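PDB 3NL9: putative NTP pyrophosphohydrolase from Exiguobacterium sibiricum 255-15, which probably hydrolyses nucleoside triphosphates to the monophosphate and pyrophosphate, as a mostly helical, MazG-related member of the phosphoribosyl-ATP pyrophosphohydrolase family. Local coordinates for residues A63-T66 with F67-G70; K12-H15 with Q16-H20. All blocks are in the same frame, centred on the assembly; numbering follows the deposited sequence.

Contact 1 of 2, residues A63-T66 with F67-G70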
ATOM      1  N   ALA A  63      -1.806  -7.190  18.617  1.00 20.91           N
ATOM      2  CA  ALA A  63      -2.053  -7.024  17.183  1.00 22.30           C
ATOM      3  C   ALA A  63      -0.714  -7.107  16.429  1.00 22.13           C
ATOM      4  O   ALA A  63      -0.622  -7.757  15.376  1.00 24.49           O
ATOM      5  CB  ALA A  63      -2.750  -5.672  16.904  1.00 19.22           C
ATOM      6  N   ILE A  64       0.319  -6.465  16.989  1.00 19.19           N
ATOM      7  CA  ILE A  64       1.646  -6.474  16.376  1.00 19.26           C
ATOM      8  C   ILE A  64       2.180  -7.911  16.372  1.00 18.75           C
ATOM      9  O   ILE A  64       2.670  -8.363  15.363  1.00 20.67           O
ATOM     10  CB  ILE A  64       2.614  -5.466  17.059  1.00 19.78           C
ATOM     11  CG1 ILE A  64       2.279  -4.017  16.632  1.00 20.55           C
ATOM     12  CG2 ILE A  64       4.063  -5.820  16.799  1.00 19.75           C
ATOM     13  CD1 ILE A  64       2.570  -3.627  15.180  1.00 17.41           C
ATOM     14  N   GLU A  65       2.057  -8.638  17.479  1.00 20.13           N
ATOM     15  CA  GLU A  65       2.530 -10.034  17.508  1.00 21.89           C
ATOM     16  C   GLU A  65       1.791 -10.942  16.519  1.00 20.82           C
ATOM     17  O   GLU A  65       2.401 -11.782  15.860  1.00 21.69           O
ATOM     18  CB  GLU A  65       2.463 -10.592  18.933  1.00 20.65           C
ATOM     19  CG  GLU A  65       3.498  -9.930  19.851  1.00 22.20           C
ATOM     20  CD  GLU A  65       4.922 -10.166  19.359  1.00 27.82           C
ATOM     21  OE1 GLU A  65       5.234 -11.320  18.973  1.00 26.65           O
ATOM     22  OE2 GLU A  65       5.716  -9.197  19.328  1.00 29.38           O
ATOM     23  N   THR A  66       0.491 -10.736  16.379  1.00 19.47           N
ATOM     24  CA  THR A  66      -0.298 -11.501  15.407  1.00 21.19           C
ATOM     25  C   THR A  66       0.170 -11.215  13.989  1.00 21.32           C
ATOM     26  O   THR A  66       0.277 -12.150  13.168  1.00 20.63           O
ATOM     27  CB  THR A  66      -1.780 -11.197  15.571  1.00 21.95           C
ATOM     28  OG1 THR A  66      -2.175 -11.578  16.885  1.00 24.85           O
ATOM     29  CG2 THR A  66      -2.642 -11.946  14.531  1.00 19.81           C
ATOM     30  N   PHE A  67       0.453  -9.933  13.721  1.00 19.82           N
ATOM     31  CA  PHE A  67       1.032  -9.489  12.450  1.00 20.79           C
ATOM     32  C   PHE A  67       2.351 -10.177  12.197  1.00 21.20           C
ATOM     33  O   PHE A  67       2.562 -10.730  11.102  1.00 23.01           O
ATOM     34  CB  PHE A  67       1.252  -7.959  12.383  1.00 20.03           C
ATOM     35  CG  PHE A  67       2.058  -7.533  11.173  1.00 19.59           C
ATOM     36  CD1 PHE A  67       1.451  -7.430   9.930  1.00 20.51           C
ATOM     37  CD2 PHE A  67       3.424  -7.330  11.267  1.00 18.92           C
ATOM     38  CE1 PHE A  67       2.182  -7.085   8.808  1.00 22.10           C
ATOM     39  CE2 PHE A  67       4.176  -7.004  10.133  1.00 22.19           C
ATOM     40  CZ  PHE A  67       3.557  -6.904   8.904  1.00 20.92           C
ATOM     41  N   LYS A  68       3.243 -10.134  13.187  1.00 21.05           N
ATOM     42  CA  LYS A  68       4.570 -10.744  13.048  1.00 23.39           C
ATOM     43  C   LYS A  68       4.524 -12.226  12.746  1.00 25.45           C
ATOM     44  O   LYS A  68       5.359 -12.721  11.987  1.00 26.69           O
ATOM     45  CB  LYS A  68       5.447 -10.474  14.270  1.00 24.69           C
ATOM     46  CG  LYS A  68       5.922  -9.021  14.280  1.00 26.53           C
ATOM     47  CD  LYS A  68       6.165  -8.462  15.666  1.00 34.73           C
ATOM     48  CE  LYS A  68       7.560  -8.672  16.151  1.00 40.54           C
ATOM     49  NZ  LYS A  68       7.716  -8.076  17.530  1.00 43.97           N
ATOM     50  N   ALA A  69       3.533 -12.914  13.299  1.00 25.16           N
ATOM     51  CA  ALA A  69       3.378 -14.340  13.068  1.00 26.79           C
ATOM     52  C   ALA A  69       2.960 -14.603  11.618  1.00 26.00           C
ATOM     53  O   ALA A  69       3.454 -15.550  10.979  1.00 25.58           O
ATOM     54  CB  ALA A  69       2.376 -14.930  14.056  1.00 26.10           C
ATOM     55  N   GLY A  70       2.061 -13.763  11.087  1.00 25.87           N
ATOM     56  CA  GLY A  70       1.672 -13.834   9.671  1.00 24.72           C
ATOM     57  C   GLY A  70       2.808 -13.469   8.727  1.00 23.69           C
ATOM     58  O   GLY A  70       3.017 -14.101   7.669  1.00 25.38           O
TER

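Contact 2 of 2, residues K12-H15 with Q16-H20. With EDO (1,2-ethanediol), chain B.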
ATOM      1  N   LYS A  12       5.001  11.025  -8.917  1.00 18.17           N
ATOM      2  CA  LYS A  12       6.109  11.200  -9.841  1.00 20.24           C
ATOM      3  C   LYS A  12       6.610  12.642  -9.784  1.00 19.69           C
ATOM      4  O   LYS A  12       7.824  12.923  -9.741  1.00 14.98           O
ATOM      5  CB  LYS A  12       5.655  10.820 -11.250  1.00 21.74           C
ATOM      6  CG  LYS A  12       6.768  10.870 -12.274  1.00 22.93           C
ATOM      7  CD  LYS A  12       6.327  10.257 -13.584  1.00 27.89           C
ATOM      8  CE  LYS A  12       7.365  10.551 -14.656  1.00 35.49           C
ATOM      9  NZ  LYS A  12       7.132   9.742 -15.870  1.00 37.38           N
ATOM     10  N   GLN A  13       5.666  13.559  -9.776  1.00 19.89           N
ATOM     11  CA  GLN A  13       5.958  14.985  -9.616  1.00 22.12           C
ATOM     12  C   GLN A  13       6.719  15.295  -8.286  1.00 19.42           C
ATOM     13  O   GLN A  13       7.706  16.012  -8.274  1.00 18.52           O
ATOM     14  CB  GLN A  13       4.618  15.712  -9.586  1.00 22.81           C
ATOM     15  CG  GLN A  13       4.725  17.151  -9.182  1.00 24.02           C
ATOM     16  CD  GLN A  13       5.117  17.955 -10.318  1.00 33.97           C
ATOM     17  OE1 GLN A  13       4.270  18.249 -11.178  1.00 35.10           O
ATOM     18  NE2 GLN A  13       6.423  18.289 -10.403  1.00 25.78           N
ATOM     19  N   PHE A  14       6.213  14.765  -7.177  1.00 17.49           N
ATOM     20  CA  PHE A  14       6.876  14.917  -5.875  1.00 16.72           C
ATOM     21  C   PHE A  14       8.325  14.411  -5.973  1.00 20.18           C
ATOM     22  O   PHE A  14       9.264  15.107  -5.575  1.00 19.72           O
ATOM     23  CB  PHE A  14       6.089  14.185  -4.776  1.00 17.75           C
ATOM     24  CG  PHE A  14       6.741  14.280  -3.385  1.00 20.43           C
ATOM     25  CD1 PHE A  14       6.772  15.486  -2.701  1.00 17.17           C
ATOM     26  CD2 PHE A  14       7.373  13.191  -2.828  1.00 22.33           C
ATOM     27  CE1 PHE A  14       7.382  15.584  -1.442  1.00  9.91           C
ATOM     28  CE2 PHE A  14       7.997  13.286  -1.592  1.00 17.79           C
ATOM     29  CZ  PHE A  14       7.993  14.472  -0.902  1.00 15.06           C
ATOM     30  N   HIS A  15       8.515  13.224  -6.561  1.00 21.18           N
ATOM     31  CA  HIS A  15       9.875  12.694  -6.730  1.00 17.74           C
ATOM     32  C   HIS A  15      10.836  13.588  -7.507  1.00 19.41           C
ATOM     33  O   HIS A  15      11.985  13.782  -7.053  1.00 16.85           O
ATOM     34  CB  HIS A  15       9.875  11.266  -7.320  1.00 15.16           C
ATOM     35  CG  HIS A  15       9.559  10.189  -6.317  1.00 14.07           C
ATOM     36  ND1 HIS A  15      10.296   9.026  -6.224  1.00 16.27           N
ATOM     37  CD2 HIS A  15       8.571  10.082  -5.391  1.00 15.94           C
ATOM     38  CE1 HIS A  15       9.786   8.257  -5.277  1.00 21.07           C
ATOM     39  NE2 HIS A  15       8.739   8.873  -4.754  1.00 13.79           N
ATOM     40  N   GLN A  16      10.385  14.134  -8.640  1.00 20.20           N
ATOM     41  CA  GLN A  16      11.222  15.055  -9.450  1.00 21.16           C
ATOM     42  C   GLN A  16      11.508  16.291  -8.610  1.00 19.90           C
ATOM     43  O   GLN A  16      12.650  16.666  -8.448  1.00 17.02           O
ATOM     44  CB  GLN A  16      10.546  15.494 -10.771  1.00 25.96           C
ATOM     45  CG  GLN A  16      10.345  14.359 -11.823  1.00 37.48           C
ATOM     46  CD  GLN A  16       9.636  14.817 -13.126  1.00 48.73           C
ATOM     47  OE1 GLN A  16      10.181  15.605 -13.905  1.00 53.37           O
ATOM     48  NE2 GLN A  16       8.420  14.308 -13.353  1.00 52.42           N
ATOM     49  N   THR A  17      10.469  16.876  -8.010  1.00 16.39           N
ATOM     50  CA  THR A  17      10.615  18.179  -7.344  1.00 17.36           C
ATOM     51  C   THR A  17      11.641  18.101  -6.156  1.00 19.64           C
ATOM     52  O   THR A  17      12.509  18.978  -6.017  1.00 20.55           O
ATOM     53  CB  THR A  17       9.223  18.739  -6.926  1.00 18.70           C
ATOM     54  OG1 THR A  17       8.458  19.075  -8.108  1.00 14.22           O
ATOM     55  CG2 THR A  17       9.341  19.991  -6.056  1.00 17.82           C
ATOM     56  N   PHE A  18      11.598  16.994  -5.409  1.00 19.43           N
ATOM     57  CA  PHE A  18      12.347  16.818  -4.163  1.00 20.57           C
ATOM     58  C   PHE A  18      13.523  15.849  -4.297  1.00 24.01           C
ATOM     59  O   PHE A  18      14.103  15.402  -3.286  1.00 25.25           O
ATOM     60  CB  PHE A  18      11.347  16.391  -3.058  1.00 15.58           C
ATOM     61  CG  PHE A  18      10.470  17.530  -2.641  1.00 17.69           C
ATOM     62  CD1 PHE A  18      10.872  18.409  -1.636  1.00 19.22           C
ATOM     63  CD2 PHE A  18       9.294  17.798  -3.312  1.00 13.20           C
ATOM     64  CE1 PHE A  18      10.093  19.523  -1.323  1.00 25.68           C
ATOM     65  CE2 PHE A  18       8.523  18.922  -2.997  1.00 15.28           C
ATOM     66  CZ  PHE A  18       8.903  19.764  -2.006  1.00 17.97           C
ATOM     67  N   HIS A  19      13.875  15.563  -5.556  1.00 23.23           N
ATOM     68  CA  HIS A  19      15.050  14.770  -5.915  1.00 24.11           C
ATOM     69  C   HIS A  19      15.013  13.357  -5.321  1.00 21.38           C
ATOM     70  O   HIS A  19      16.017  12.891  -4.800  1.00 23.03           O
ATOM     71  CB  HIS A  19      16.368  15.453  -5.491  1.00 22.80           C
ATOM     72  CG  HIS A  19      16.528  16.867  -5.972  1.00 30.52           C
ATOM     73  ND1 HIS A  19      17.563  17.676  -5.548  1.00 33.75           N
ATOM     74  CD2 HIS A  19      15.795  17.617  -6.834  1.00 35.18           C
ATOM     75  CE1 HIS A  19      17.462  18.860  -6.130  1.00 34.19           C
ATOM     76  NE2 HIS A  19      16.391  18.853  -6.906  1.00 35.64           N
ATOM     77  N   HIS A  20      13.866  12.684  -5.359  1.00 19.84           N
ATOM     78  CA  HIS A  20      13.837  11.244  -5.089  1.00 20.18           C
ATOM     79  C   HIS A  20      14.005  10.502  -6.410  1.00 21.16           C
ATOM     80  O   HIS A  20      13.812  11.091  -7.486  1.00 19.91           O
ATOM     81  CB  HIS A  20      12.543  10.824  -4.367  1.00 18.92           C
ATOM     82  CG  HIS A  20      12.321  11.547  -3.078  1.00 19.68           C
ATOM     83  ND1 HIS A  20      12.992  11.232  -1.920  1.00 28.35           N
ATOM     84  CD2 HIS A  20      11.497  12.576  -2.764  1.00 27.68           C
ATOM     85  CE1 HIS A  20      12.601  12.038  -0.949  1.00 30.35           C
ATOM     86  NE2 HIS A  20      11.684  12.856  -1.431  1.00 26.93           N
TER
HETATM   87  C1  EDO B 201       9.174   9.342  -1.093  1.00 20.01           C
HETATM   88  O1  EDO B 201       9.921   8.141  -0.801  1.00 23.56           O
HETATM   89  C2  EDO B 201       7.709   8.976  -1.365  1.00 18.13           C
HETATM   90  O2  EDO B 201       7.574   7.979  -2.400  1.00 17.51           O
HETATM   91  O   HOH W   1       8.510  19.147 -11.265  1.00 49.25           O

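Contact 1 of 2, residues A63-T66 with F67-G70
Glu-65 and Lys-68 join in an i to i+3 salt bridge on helix 57-79, one of the long helices of this all-alpha, MazG-related subunit, and illustrate how two flexible chains about one turn apart can both bend to meet. OE2 of Glu-65 lies 2.9 Å from NZ of Lys-68. The ammonium approaches on the syn side of the carboxylate but 26° out of its plane. Glu-65 sets off away from the following turn; a bend at chi2 (-61°) swings the carboxylate back to the lysine. Lys-68 supplies the other half of the reach: its chain turns at chi3 (90°), and its aliphatic part lies against Ile-64. There CD of Lys-68 rests 3.6 Å from the methyl branch CG2 of Ile-64, and the same CD is 3.5 Å from Ile-64 O. One lysine thus spends its methylenes on an apolar neighbour and its tip on a charge. The second subunit lies close by: Asp-72 of that subunit makes a long, weak ion pair with NZ of Lys-68, while Val-75 of the second subunit packs on Ile-64 and Ala-42 of the second subunit on Phe-67. Phe-67 leads its ring off the local turn while its CB remains 3.3 Å from Ile-64 O. Thr-66, which packs on Val-35 of the second subunit, turns OG1 back to a hydrogen bond with Ala-62 O. Underneath, the main chain keeps regular i to i+4 bonding, Phe-67 N to Ala-63 O and Ala-69 N to Glu-65 O among them; one residue further on, Gly-70 N reaches Thr-66 O at 3.2 Å.

Contact 2 of 2, residues K12-H15 with Q16-H20
Phe-14 and His-15 meet Phe-18 and His-20 in an aromatic cluster where helix 7-17 ends, a worked case of side chains gathering round a helix terminus. Among the ring contacts, Phe-14 is central: its CE1 touches CD2 of Phe-18 at 3.5 Å, and across the ring CE2 lies 3.7 Å from NE2 of His-20, both partners standing on the same side of the ring plane. Both pairs are near parallel but slid apart, with little overlap. With chi1 at 179°, Phe-14 carries its ring to where it meets both. His-20 meets His-15 differently, edge toward face with the planes at 57°, and its CB forms a CH-pi contact over the His-15 ring, 3.7 Å from the centroid.

The polar contacts of His-15 use both ring nitrogens. ND1 is hydrogen-bonded to Pro-21 O, and NE2 lies 2.8 Å from O2 of an ethanediol, probably from the crystallisation liquor, that Arg-37 also binds. A leucine in place of His-15 would probably leave Pro-21 O and the diol without this partner and deprive His-20 CB of an aromatic face.

Packing carries the cluster outward: Phe-18 touches Pro-137 and Val-146, Phe-14 touches Asn-127 of helix 117-128, and Glu-111 of the second subunit packs on His-15.

Backbone bonds complete the end of the helix. Phe-18 N still binds Phe-14 O, whereas His-20 N turns back to His-15 O at 2.8 Å and His-19 N bonds weakly to Gln-16 O; with His-19 at positive phi as the C-prime residue, this is a Schellman motif.

How the contacts relate
From the N terminus, the chain first forms contact 2 at the close of helix 7-17, then runs through helix 31-52 and enters helix 57-79, where contact 1 lies. The two are in series, neither nested nor crossed, and neither closes a long loop, since each joins neighbouring residues of one continuous stretch. The centres of contact 1 and contact 2 are about 34 Å apart, on opposite sides of the chain's centre. Contact 2 ends a helix and ties that end to helix 117-128 and the loops after it; contact 1 lies within an unbroken helix. Both touch the second subunit, so two distant local arrangements border the same dimer partner.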